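Local atomic coordinates of carbohydrate binding family 6 (Clostridium thermocellum, PDB entry 5A8D), a protein that probably hydrolyses terminal alpha-L-arabinofuranosidic bonds, acting as a glycoside hydrolase of family 43 with a five-bladed beta-propeller fold. Residues A[283-288]-A[298-303]; A[66-71]-A[88-93]; A[29-34]-A[157-162]. All coordinates share one frame; numbering follows the deposited sequence.

Interaction 1. Residues A[283-288]-A[298-303]; sequences HNRTVA and QRNVCI
His283 and Val301 form the last antiparallel pair, a non-hydrogen-bonded one, between the two middle strands of a four-stranded propeller blade, and just beyond it the chain turns into the short helix 285-289. The contact is therefore a strand end joined to a capped helix start. Asn284 does both jobs. Its backbone N gives Asn300 O a bond of 2.8 Å, with an angle of 168° at the hydrogen. With CG anti to the backbone N (chi1 -175°), its side chain folds back over the helix start, where OD1 accepts a hydrogen bond from Val287 N at 2.7 Å; this N-cap donor stands above the carbonyl plane rather than on a lone pair. The amide's other end, ND2, is held by Gln258 OE1. Asparagine suits this place because one short amide can cap and donate at once.

Asn300 fits its own position by backbone shape: a cis peptide precedes it and its phi is positive, a conformation asparagine tolerates well. Its OD1 lies against the aliphatic CG of Arg285 at 3.1 Å. In the given copy of His283, one of two, CE1 sits over one face of the poorly ordered Arg299 guanidinium, the planes 86° apart, and also nears Asn300 CB; these details are doubtful. Further along, Cys302 supplies a small, apolar sulfur: SG lies 3.6 Å from Val287 CG1 and 4.0 Å from Ala288 CB. That compact methyl of Ala288 lets the helix settle close to the strand, CB coming to 3.6 Å from Asn300 CA.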
# COMPACT_ATOMS: atom_id res chain seq x y z
N HIS A 283 -32.77 -42.08 22.89
CA HIS A 283 -33.03 -42.50 24.28
C HIS A 283 -32.41 -41.40 25.15
O HIS A 283 -31.27 -40.99 24.94
CB HIS A 283 -32.49 -43.93 24.56
CG HIS A 283 -32.68 -44.42 25.97
ND1 HIS A 283 -33.77 -45.17 26.37
CD2 HIS A 283 -31.88 -44.32 27.06
CE1 HIS A 283 -33.66 -45.47 27.65
NE2 HIS A 283 -32.53 -44.97 28.10
N ASN A 284 -33.19 -40.88 26.10
CA ASN A 284 -32.66 -39.85 26.98
C ASN A 284 -33.59 -39.74 28.20
O ASN A 284 -34.65 -39.15 28.09
CB ASN A 284 -32.53 -38.52 26.25
CG ASN A 284 -31.86 -37.42 27.08
OD1 ASN A 284 -32.26 -37.17 28.22
ND2 ASN A 284 -30.89 -36.72 26.49
N ARG A 285 -33.16 -40.35 29.32
CA ARG A 285 -33.92 -40.32 30.59
C ARG A 285 -34.27 -38.91 31.04
O ARG A 285 -35.43 -38.65 31.38
CB ARG A 285 -33.13 -40.98 31.74
CG ARG A 285 -33.07 -42.50 31.71
CD ARG A 285 -31.93 -43.07 32.58
NE ARG A 285 -31.07 -44.04 31.87
CZ ARG A 285 -30.17 -43.73 30.92
NH1 ARG A 285 -30.00 -42.47 30.52
NH2 ARG A 285 -29.45 -44.69 30.34
N THR A 286 -33.28 -38.02 31.00
CA THR A 286 -33.45 -36.64 31.45
C THR A 286 -34.51 -35.92 30.64
O THR A 286 -35.45 -35.39 31.19
CB THR A 286 -32.14 -35.82 31.36
OG1 THR A 286 -31.05 -36.56 31.95
CG2 THR A 286 -32.28 -34.46 32.06
N VAL A 287 -34.36 -35.95 29.31
CA VAL A 287 -35.33 -35.32 28.42
C VAL A 287 -36.69 -35.94 28.57
O VAL A 287 -37.68 -35.19 28.60
CB VAL A 287 -34.91 -35.38 26.92
CG1 VAL A 287 -36.05 -34.95 26.01
CG2 VAL A 287 -33.69 -34.50 26.68
N ALA A 288 -36.78 -37.28 28.64
CA ALA A 288 -38.08 -37.94 28.78
C ALA A 288 -38.77 -37.52 30.07
O ALA A 288 -39.98 -37.30 30.08
CB ALA A 288 -37.97 -39.45 28.70
N GLN A 298 -41.82 -48.54 27.06
CA GLN A 298 -40.44 -48.50 26.53
C GLN A 298 -39.79 -47.13 26.81
O GLN A 298 -39.86 -46.21 25.99
CB GLN A 298 -40.38 -48.87 25.02
CG GLN A 298 -39.07 -49.52 24.55
CD GLN A 298 -39.27 -50.64 23.50
OE1 GLN A 298 -39.57 -51.79 23.85
NE2 GLN A 298 -39.05 -50.31 22.22
N ARG A 299 -39.18 -47.01 28.00
CA ARG A 299 -38.20 -45.94 28.29
C ARG A 299 -38.94 -44.58 28.49
O ARG A 299 -40.07 -44.68 28.92
CB ARG A 299 -37.06 -46.10 27.25
CG ARG A 299 -36.36 -47.47 27.37
CD ARG A 299 -36.14 -47.89 28.85
NE ARG A 299 -34.91 -48.64 29.13
CZ ARG A 299 -33.88 -48.21 29.88
NH1 ARG A 299 -33.86 -47.01 30.46
NH2 ARG A 299 -32.83 -49.01 30.05
N ASN A 300 -38.44 -43.34 28.33
CA ASN A 300 -37.08 -42.84 28.02
C ASN A 300 -36.71 -42.67 26.54
O ASN A 300 -35.68 -42.10 26.25
CB ASN A 300 -35.96 -43.51 28.81
CG ASN A 300 -36.14 -43.43 30.30
OD1 ASN A 300 -35.57 -44.23 31.02
ND2 ASN A 300 -36.94 -42.48 30.78
N VAL A 301 -37.57 -43.13 25.63
CA VAL A 301 -37.37 -42.96 24.19
C VAL A 301 -38.14 -41.75 23.74
O VAL A 301 -39.36 -41.73 23.81
CB VAL A 301 -37.89 -44.14 23.42
CG1 VAL A 301 -37.77 -43.88 21.90
CG2 VAL A 301 -37.02 -45.34 23.80
N CYS A 302 -37.41 -40.77 23.24
CA CYS A 302 -37.97 -39.47 22.87
C CYS A 302 -38.14 -39.46 21.37
O CYS A 302 -37.31 -40.02 20.64
CB CYS A 302 -37.00 -38.40 23.27
SG CYS A 302 -36.71 -38.40 25.09
N ILE A 303 -39.17 -38.74 20.91
CA ILE A 303 -39.42 -38.60 19.48
C ILE A 303 -39.60 -37.11 19.17
O ILE A 303 -40.46 -36.45 19.76
CB ILE A 303 -40.66 -39.38 19.06
CG1 ILE A 303 -40.49 -40.88 19.35
CG2 ILE A 303 -40.97 -39.15 17.55
CD1 ILE A 303 -41.84 -41.60 19.33

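Interaction 2. Residues A[66-71]-A[88-93]; sequences YNIPDI and VFNAKR
Ile71 meets two residues at once, Val88 and Phe89, where strands 70-76 and 83-89 pair at the open end of their hairpin. Ile71 N gives a bond to Phe89 O at 2.9 Å, and Ile71 O accepts from Val88 N at 2.8 Å. A longer, weak bond from Phe89 N reaches the same oxygen. Ile71 and Phe89 point to the same face of the sheet, where Ile71 CD1 touches Phe89 CD2; Val88 CG2 touches Ile71 CG2, each pair at 4.1 Å, branched and aromatic groups meeting obliquely in apolar packing. One residue earlier, Asp70 CB lies 3.1 Å from Phe89 O.

Beyond the paired residues, where the chains part, water fills in. One molecule donates to Pro69 O and accepts from Ala91 N, both at 2.8 Å, so the carbonyl of the proline and the first turn of the helix are bridged. A second also donates to Pro69 O and, weakly, to Asn90 OD1. Asn90 has CG anti to its N (chi1 177°), which turns OD1 back to cap helix 91-94: Arg93 N gives it a bond at 3.3 Å and Lys92 N a weak one.

Further out, Glu87 steadies this corner through a salt bridge to Arg93 and a weak bond to Asn90 ND2. Tyr52 and Leu115 pack on Ile71, while the Phe89 ring meets that of Tyr117 at an incline, so the apolar layer continues to strand 112-118. Two residues facing one makes this a classic beta bulge, here at the end of an antiparallel hairpin in a propeller blade, with an N-capped helical turn following directly.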
# COMPACT_ATOMS: atom_id res chain seq x y z
N TYR A 66 -35.14 -57.18 38.47
CA TYR A 66 -35.33 -56.52 37.16
C TYR A 66 -34.28 -57.03 36.18
O TYR A 66 -33.09 -57.01 36.51
CB TYR A 66 -35.15 -55.01 37.35
CG TYR A 66 -35.48 -54.10 36.17
CD1 TYR A 66 -34.55 -53.87 35.15
CD2 TYR A 66 -36.70 -53.40 36.11
CE1 TYR A 66 -34.84 -53.01 34.09
CE2 TYR A 66 -36.99 -52.55 35.06
CZ TYR A 66 -36.06 -52.36 34.05
OH TYR A 66 -36.37 -51.51 33.02
N ASN A 67 -34.71 -57.48 34.99
CA ASN A 67 -33.78 -57.93 33.94
C ASN A 67 -34.45 -58.40 32.63
O ASN A 67 -35.64 -58.27 32.43
CB ASN A 67 -32.91 -59.10 34.46
CG ASN A 67 -31.42 -58.91 34.19
OD1 ASN A 67 -30.81 -59.70 33.47
ND2 ASN A 67 -30.84 -57.87 34.76
N ILE A 68 -33.58 -58.86 31.74
CA ILE A 68 -33.75 -59.93 30.71
C ILE A 68 -33.19 -59.32 29.44
O ILE A 68 -33.85 -58.44 28.88
CB ILE A 68 -35.16 -60.57 30.46
CG1 ILE A 68 -35.06 -61.75 29.45
CG2 ILE A 68 -36.18 -59.61 29.83
CD1 ILE A 68 -33.84 -62.65 29.55
N PRO A 69 -31.95 -59.73 29.04
CA PRO A 69 -31.16 -59.27 27.90
C PRO A 69 -31.69 -59.67 26.51
O PRO A 69 -31.56 -60.83 26.08
CB PRO A 69 -29.80 -59.94 28.11
CG PRO A 69 -29.73 -60.27 29.55
CD PRO A 69 -31.11 -60.48 30.03
N ASP A 70 -32.19 -58.70 25.78
CA ASP A 70 -32.96 -59.02 24.61
C ASP A 70 -33.24 -57.74 23.80
O ASP A 70 -32.67 -56.71 24.10
CB ASP A 70 -34.27 -59.75 25.03
CG ASP A 70 -35.27 -58.87 25.78
OD1 ASP A 70 -35.02 -57.67 25.98
OD2 ASP A 70 -36.38 -59.40 26.12
N ILE A 71 -34.05 -57.83 22.76
CA ILE A 71 -34.62 -56.69 22.11
C ILE A 71 -36.15 -56.79 22.19
O ILE A 71 -36.71 -57.83 21.93
CB ILE A 71 -34.19 -56.64 20.63
CG1 ILE A 71 -32.66 -56.43 20.59
CG2 ILE A 71 -34.94 -55.56 19.87
CD1 ILE A 71 -32.01 -56.65 19.27
N VAL A 88 -38.81 -59.52 21.09
CA VAL A 88 -38.84 -60.05 19.72
C VAL A 88 -37.59 -60.86 19.37
O VAL A 88 -37.59 -61.58 18.36
CB VAL A 88 -39.12 -58.93 18.69
CG1 VAL A 88 -40.40 -58.15 19.04
CG2 VAL A 88 -37.96 -57.96 18.52
N PHE A 89 -36.53 -60.73 20.17
CA PHE A 89 -35.29 -61.44 19.93
C PHE A 89 -34.56 -61.57 21.25
O PHE A 89 -34.47 -60.60 22.01
CB PHE A 89 -34.41 -60.63 18.98
CG PHE A 89 -33.08 -61.31 18.65
CD1 PHE A 89 -33.05 -62.47 17.91
CD2 PHE A 89 -31.89 -60.78 19.10
CE1 PHE A 89 -31.84 -63.10 17.61
CE2 PHE A 89 -30.67 -61.37 18.78
CZ PHE A 89 -30.65 -62.54 18.06
N ASN A 90 -34.03 -62.76 21.50
CA ASN A 90 -33.22 -63.06 22.66
C ASN A 90 -32.01 -63.83 22.13
O ASN A 90 -32.18 -64.90 21.64
CB ASN A 90 -34.05 -63.88 23.62
CG ASN A 90 -33.30 -64.32 24.84
OD1 ASN A 90 -32.23 -64.88 24.74
ND2 ASN A 90 -33.88 -64.05 26.02
N ALA A 91 -30.82 -63.23 22.19
CA ALA A 91 -29.61 -63.83 21.58
C ALA A 91 -29.36 -65.27 22.04
O ALA A 91 -28.96 -66.16 21.25
CB ALA A 91 -28.40 -62.97 21.89
N LYS A 92 -29.61 -65.55 23.31
CA LYS A 92 -29.30 -66.89 23.86
C LYS A 92 -30.22 -67.97 23.28
O LYS A 92 -29.77 -69.08 22.99
CB LYS A 92 -29.44 -66.90 25.38
CG LYS A 92 -28.38 -66.06 26.06
CD LYS A 92 -28.40 -66.26 27.57
CE LYS A 92 -27.09 -65.80 28.20
NZ LYS A 92 -26.84 -64.33 27.98
N ARG A 93 -31.49 -67.65 23.11
CA ARG A 93 -32.47 -68.57 22.56
C ARG A 93 -32.49 -68.56 21.03
O ARG A 93 -32.85 -69.57 20.42
CB ARG A 93 -33.87 -68.22 23.09
CG ARG A 93 -34.96 -69.25 22.73
CD ARG A 93 -36.38 -68.85 23.12
NE ARG A 93 -36.88 -67.72 22.32
CZ ARG A 93 -37.06 -66.47 22.74
NH1 ARG A 93 -36.80 -66.10 24.01
NH2 ARG A 93 -37.50 -65.54 21.88
O HOH W 1 -30.25 -60.91 23.57
O HOH W 2 -31.01 -63.13 27.37

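Interaction 3. Residues A[29-34]-A[157-162]; sequences YPIFSQ and NMWLFD. With SO4 (sulfate ion), chain C.
Phe32 and Phe161 approach each other from similar first torsions: in both, CG sits between the backbone N and the carbonyl carbon (chi1 74° and 72°), which places each ring over its own backbone and directs it at the other segment, helix 29-32 on one side and the loop 157-162 on the other. Trp159 takes a different rotation, CG anti to the carbonyl carbon, and lays its indole against the same Phe32. The indole is modelled in two conformations, and what follows holds for one of them. Phe32 CB stands 3.8 Å from the centroid of the Trp159 six-membered ring, close to its normal, a CH-pi contact over the face. Beside it Phe32 CD2 comes to 3.6 Å from Trp159 CD1, the planes inclined at 43°, so the pair is oblique.

Phe32 and Phe161 lie nearly parallel but are slid so far that they hardly overlap, and their side chains come closest at Phe32 CB and Phe161 CE2, 3.8 Å apart. At the two ends aliphatic carbons add to the packing: Ile31 CD1 reaches Trp159 CH2 at 3.5 Å, crossing the indole, and Gln34 CG reaches Phe161 CE1 at 3.6 Å. Large flat residues suit this junction, which has no hydrogen bond across it. The indole NE1 is satisfied by Asp28 OD2, which helps to fix the ring's rotation, and Phe210 meets the same ring nearly at right angles. Pro30 and Ile31 also pack against a neighbouring subunit.

Beyond the hydrophobic part, Asn157 ND2 donates to sulfate O2 at 2.6 Å; Gln156 and Asn180 also hold this ion, probably taken from the crystallisation liquor. Together Phe32, Trp159 and Phe161 make a buried aromatic cluster, joining the N-terminal helical turn to the loop that leads into strand 164-167 of the propeller.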
# COMPACT_ATOMS: atom_id res chain seq x y z
N TYR A 29 -14.59 -51.65 27.25
CA TYR A 29 -15.94 -52.04 27.68
C TYR A 29 -16.52 -51.13 28.78
O TYR A 29 -17.69 -50.76 28.73
CB TYR A 29 -15.89 -53.53 28.14
CG TYR A 29 -17.24 -54.15 28.38
CD1 TYR A 29 -17.82 -54.13 29.64
CD2 TYR A 29 -17.89 -54.86 27.37
CE1 TYR A 29 -19.05 -54.73 29.88
CE2 TYR A 29 -19.13 -55.44 27.59
CZ TYR A 29 -19.70 -55.38 28.84
OH TYR A 29 -20.91 -55.96 29.05
N PRO A 30 -15.70 -50.70 29.76
CA PRO A 30 -16.27 -49.77 30.75
C PRO A 30 -16.88 -48.50 30.21
O PRO A 30 -17.75 -47.92 30.89
CB PRO A 30 -15.08 -49.42 31.62
CG PRO A 30 -14.23 -50.62 31.55
CD PRO A 30 -14.36 -51.14 30.15
N ILE A 31 -16.51 -48.08 28.99
CA ILE A 31 -17.11 -46.89 28.41
C ILE A 31 -18.04 -47.17 27.25
O ILE A 31 -18.94 -46.38 26.99
CB ILE A 31 -16.11 -45.81 28.03
CG1 ILE A 31 -15.15 -46.29 26.94
CG2 ILE A 31 -15.32 -45.32 29.24
CD1 ILE A 31 -14.46 -45.14 26.25
N PHE A 32 -17.83 -48.26 26.52
CA PHE A 32 -18.74 -48.53 25.40
C PHE A 32 -19.93 -49.41 25.75
O PHE A 32 -20.87 -49.52 24.93
CB PHE A 32 -18.01 -49.05 24.14
CG PHE A 32 -17.52 -50.48 24.18
CD1 PHE A 32 -18.37 -51.59 24.11
CD2 PHE A 32 -16.14 -50.74 24.12
CE1 PHE A 32 -17.87 -52.88 24.10
CE2 PHE A 32 -15.66 -52.02 24.09
CZ PHE A 32 -16.52 -53.10 24.10
N SER A 33 -19.89 -50.07 26.91
CA SER A 33 -20.94 -50.99 27.28
C SER A 33 -22.30 -50.37 27.20
O SER A 33 -22.51 -49.27 27.71
CB SER A 33 -20.75 -51.50 28.70
OG SER A 33 -21.92 -52.17 29.18
N GLN A 34 -23.23 -51.06 26.53
CA GLN A 34 -24.64 -50.66 26.52
C GLN A 34 -25.51 -51.41 27.56
O GLN A 34 -26.76 -51.43 27.46
CB GLN A 34 -25.22 -50.84 25.12
CG GLN A 34 -24.49 -50.08 24.02
CD GLN A 34 -24.53 -48.58 24.20
OE1 GLN A 34 -25.58 -47.93 24.17
NE2 GLN A 34 -23.35 -48.01 24.47
N ASN A 157 -7.99 -49.33 18.20
CA ASN A 157 -9.00 -49.34 19.25
C ASN A 157 -10.40 -49.09 18.76
O ASN A 157 -11.19 -48.31 19.35
CB ASN A 157 -8.64 -48.35 20.37
CG ASN A 157 -7.35 -48.72 21.07
OD1 ASN A 157 -7.14 -49.86 21.49
ND2 ASN A 157 -6.48 -47.76 21.20
N MET A 158 -10.77 -49.80 17.70
CA MET A 158 -12.11 -49.68 17.20
C MET A 158 -13.02 -50.60 17.99
O MET A 158 -12.58 -51.59 18.52
CB MET A 158 -12.20 -50.06 15.72
CG MET A 158 -13.62 -49.84 15.15
SD MET A 158 -13.51 -49.71 13.43
CE MET A 158 -12.96 -51.33 13.03
N TRP A 159 -14.27 -50.20 18.15
CA TRP A 159 -15.37 -50.98 18.77
C TRP A 159 -16.32 -51.49 17.73
O TRP A 159 -16.71 -50.68 16.84
CB TRP A 159 -16.18 -50.04 19.72
CG TRP A 159 -15.29 -49.41 20.73
CD1 TRP A 159 -14.11 -49.90 21.22
CD2 TRP A 159 -15.52 -48.17 21.41
NE1 TRP A 159 -13.59 -49.03 22.15
CE2 TRP A 159 -14.43 -47.96 22.28
CE3 TRP A 159 -16.53 -47.21 21.36
CZ2 TRP A 159 -14.33 -46.82 23.08
CZ3 TRP A 159 -16.43 -46.09 22.15
CH2 TRP A 159 -15.35 -45.90 22.99
N LEU A 160 -16.79 -52.75 17.88
CA LEU A 160 -17.69 -53.39 16.90
C LEU A 160 -18.94 -53.86 17.62
O LEU A 160 -18.94 -54.93 18.25
CB LEU A 160 -16.98 -54.58 16.25
CG LEU A 160 -16.36 -54.43 14.85
CD1 LEU A 160 -15.67 -53.10 14.63
CD2 LEU A 160 -15.40 -55.58 14.60
N PHE A 161 -20.02 -53.08 17.55
CA PHE A 161 -21.28 -53.49 18.21
C PHE A 161 -22.54 -52.81 17.72
O PHE A 161 -23.61 -53.31 18.06
CB PHE A 161 -21.22 -53.38 19.77
CG PHE A 161 -21.23 -51.96 20.30
CD1 PHE A 161 -22.44 -51.33 20.57
CD2 PHE A 161 -20.06 -51.28 20.57
CE1 PHE A 161 -22.51 -50.04 21.06
CE2 PHE A 161 -20.11 -49.97 21.07
CZ PHE A 161 -21.33 -49.36 21.29
N ASP A 162 -22.44 -51.65 17.03
CA ASP A 162 -23.62 -50.84 16.76
C ASP A 162 -23.75 -50.58 15.24
O ASP A 162 -23.35 -49.54 14.74
CB ASP A 162 -23.76 -49.55 17.57
CG ASP A 162 -22.51 -48.71 17.63
OD1 ASP A 162 -21.46 -49.13 17.08
OD2 ASP A 162 -22.60 -47.62 18.32
S SO4 C . -7.49 -44.52 21.59
O1 SO4 C . -8.01 -43.21 21.13
O2 SO4 C . -6.96 -45.34 20.45
O3 SO4 C . -8.59 -45.27 22.25
O4 SO4 C . -6.36 -44.26 22.52

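How the interactions relate
From the N terminus, the chain opens interaction 3 at 29-34, then runs through the first four-stranded sheet, where interaction 2 closes the open end of the hairpin 70-76/83-89. Only after strand 124-129 does 157-162 return to close interaction 3, so interaction 2 is nested inside its long loop. Interaction 1 follows in series, joining two adjacent strands of the final four-stranded sheet where their helical connection leaves; no loops cross. The three centres are 19 to 21 Å apart and share no touching atoms. Interactions 1 and 2 each work within one blade, whereas interaction 3 ties the N-terminal helix to a distant inter-strand loop.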